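Local coordinates for protein 3-oxo-tetronate kinase (Salmonella typhimurium, PDB 3DQQ) that probably catalyses the ATP-dependent phosphorylation of 3-oxo-tetronate to 3-oxo-tetronate 4-phosphate, at residues A[358-363]-A[410-415]. Sequence-based numbering, arbitrary orientation.
Sequences IVAGGE and SFFIRA
Ile358 meets helix 411-417 with both branches of its side chain, and they divide the work. CG2, anti to the backbone N (chi1 -57° for CG1), reaches the two aromatic rings at once: it sits 3.6 Å from Phe412 CD1 and 3.9 Å from Phe411 CE2, obliquely to each ring. The longer branch is extended (chi2 167°) and puts CD1 3.9 Å from Ala415 CB, one turn beyond Phe411. Val359 turns its side chain away from the helix, in the usual strand alternation, while its backbone pairs with Ala400 and Lys402; on the other edge Ile358 and Ala360 bond to strand 253-257. The strand is therefore an inner one of the nucleotide-binding C-terminal domain of this four-carbon acid sugar kinase, and the short helix packs on one of its faces, nearly antiparallel to it: the axes of strand 358-360 and residues 411-415 are 9.9 Å apart at closest, at 158°. Ala360 again points toward the helix. Its CB lies near the plane of the Phe412 ring and touches the edge at CZ, 3.9 Å away; the CB of Phe412 leaves the helix to one side of the strand, and the ring then brings CD1 and CZ in to it. The five touching residues are all buried and meet through apolar side chains alone. Around them, Gln267 of helix 262-271 touches both phenylalanines, and Val255 borders Ile358 and Phe412. Beyond Ala360 the chain leaves the helix behind: Gly361 takes the N-cap position of helix 362-371, with a backbone shape suited to glycine. Gly361, Gly362 and Glu363 belong, by similarity, to the ATP site, and the side chain of Ala360 is about 5 Å from that of Ser259, inferred to be part of the same site.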
loop_
_atom_site.group_PDB
_atom_site.type_symbol
_atom_site.label_atom_id
_atom_site.label_comp_id
_atom_site.label_asym_id
_atom_site.label_seq_id
_atom_site.Cartn_x
_atom_site.Cartn_y
_atom_site.Cartn_z
ATOM N N ILE A 358 5.632 12.007 20.532
ATOM C CA ILE A 358 6.120 10.851 19.830
ATOM C C ILE A 358 5.169 10.660 18.646
ATOM O O ILE A 358 4.005 10.393 18.834
ATOM C CB ILE A 358 6.150 9.628 20.781
ATOM C CG1 ILE A 358 7.007 9.955 22.012
ATOM C CG2 ILE A 358 6.658 8.363 20.060
ATOM C CD1 ILE A 358 6.872 8.970 23.182
ATOM N N VAL A 359 5.654 10.842 17.429
ATOM C CA VAL A 359 4.760 10.887 16.283
ATOM C C VAL A 359 5.152 9.801 15.276
ATOM O O VAL A 359 6.333 9.651 14.942
ATOM C CB VAL A 359 4.802 12.272 15.619
ATOM C CG1 VAL A 359 3.837 12.345 14.448
ATOM C CG2 VAL A 359 4.518 13.353 16.657
ATOM N N ALA A 360 4.167 9.022 14.826
ATOM C CA ALA A 360 4.368 7.983 13.813
ATOM C C ALA A 360 3.709 8.429 12.503
ATOM O O ALA A 360 2.528 8.795 12.480
ATOM C CB ALA A 360 3.780 6.680 14.266
ATOM N N GLY A 361 4.495 8.420 11.420
ATOM C CA GLY A 361 4.034 8.813 10.092
ATOM C C GLY A 361 4.814 10.029 9.604
ATOM O O GLY A 361 5.047 10.966 10.375
ATOM N N GLY A 362 5.235 10.009 8.334
ATOM C CA GLY A 362 5.897 11.160 7.716
ATOM C C GLY A 362 4.974 12.367 7.496
ATOM O O GLY A 362 5.369 13.509 7.783
ATOM N N GLU A 363 3.758 12.150 6.980
ATOM C CA GLU A 363 2.850 13.277 6.836
ATOM C C GLU A 363 2.494 13.812 8.225
ATOM O O GLU A 363 2.552 15.010 8.458
ATOM C CB GLU A 363 1.591 12.926 6.045
ATOM C CG GLU A 363 1.789 12.939 4.493
ATOM C CD GLU A 363 2.353 14.291 3.904
ATOM O OE1 GLU A 363 3.343 14.250 3.076
ATOM O OE2 GLU A 363 1.796 15.379 4.279
ATOM N N SER A 410 8.404 -2.186 20.137
ATOM C CA SER A 410 8.248 -1.456 21.385
ATOM C C SER A 410 8.690 0.008 21.312
ATOM O O SER A 410 8.855 0.658 22.341
ATOM C CB SER A 410 9.014 -2.187 22.482
ATOM O OG SER A 410 10.390 -2.171 22.183
ATOM N N PHE A 411 8.852 0.534 20.107
ATOM C CA PHE A 411 9.322 1.901 19.921
ATOM C C PHE A 411 8.706 2.931 20.862
ATOM O O PHE A 411 9.430 3.691 21.519
ATOM C CB PHE A 411 9.051 2.335 18.501
ATOM C CG PHE A 411 9.453 3.763 18.208
ATOM C CD1 PHE A 411 10.774 4.102 18.025
ATOM C CD2 PHE A 411 8.498 4.751 18.060
ATOM C CE1 PHE A 411 11.132 5.394 17.738
ATOM C CE2 PHE A 411 8.855 6.025 17.779
ATOM C CZ PHE A 411 10.180 6.351 17.632
ATOM N N PHE A 412 7.379 2.950 20.936
ATOM C CA PHE A 412 6.682 3.962 21.713
ATOM C C PHE A 412 6.969 3.838 23.203
ATOM O O PHE A 412 6.870 4.842 23.942
ATOM C CB PHE A 412 5.163 3.880 21.519
ATOM C CG PHE A 412 4.688 4.143 20.131
ATOM C CD1 PHE A 412 5.230 5.131 19.361
ATOM C CD2 PHE A 412 3.642 3.431 19.618
ATOM C CE1 PHE A 412 4.771 5.372 18.084
ATOM C CE2 PHE A 412 3.167 3.686 18.316
ATOM C CZ PHE A 412 3.736 4.656 17.566
ATOM N N ILE A 413 7.276 2.620 23.662
ATOM C CA ILE A 413 7.737 2.465 25.041
ATOM C C ILE A 413 9.194 2.917 25.167
ATOM O O ILE A 413 9.517 3.699 26.054
ATOM C CB ILE A 413 7.608 1.032 25.577
ATOM C CG1 ILE A 413 6.154 0.652 25.733
ATOM C CG2 ILE A 413 8.198 0.933 26.941
ATOM C CD1 ILE A 413 5.955 -0.591 26.531
ATOM N N ARG A 414 10.067 2.453 24.276
ATOM C CA ARG A 414 11.490 2.734 24.444
ATOM C C ARG A 414 11.727 4.211 24.421
ATOM O O ARG A 414 12.454 4.713 25.267
ATOM C CB ARG A 414 12.348 2.010 23.407
ATOM C CG ARG A 414 12.182 0.465 23.564
ATOM C CD ARG A 414 13.248 -0.397 22.857
ATOM N NE ARG A 414 13.497 0.089 21.498
ATOM C CZ ARG A 414 14.473 0.933 21.156
ATOM N NH1 ARG A 414 15.339 1.409 22.055
ATOM N NH2 ARG A 414 14.579 1.293 19.883
ATOM N N ALA A 415 11.058 4.901 23.497
ATOM C CA ALA A 415 11.117 6.352 23.394
ATOM C C ALA A 415 11.006 7.040 24.751
ATOM O O ALA A 415 11.567 8.096 24.967
ATOM C CB ALA A 415 10.007 6.828 22.492
#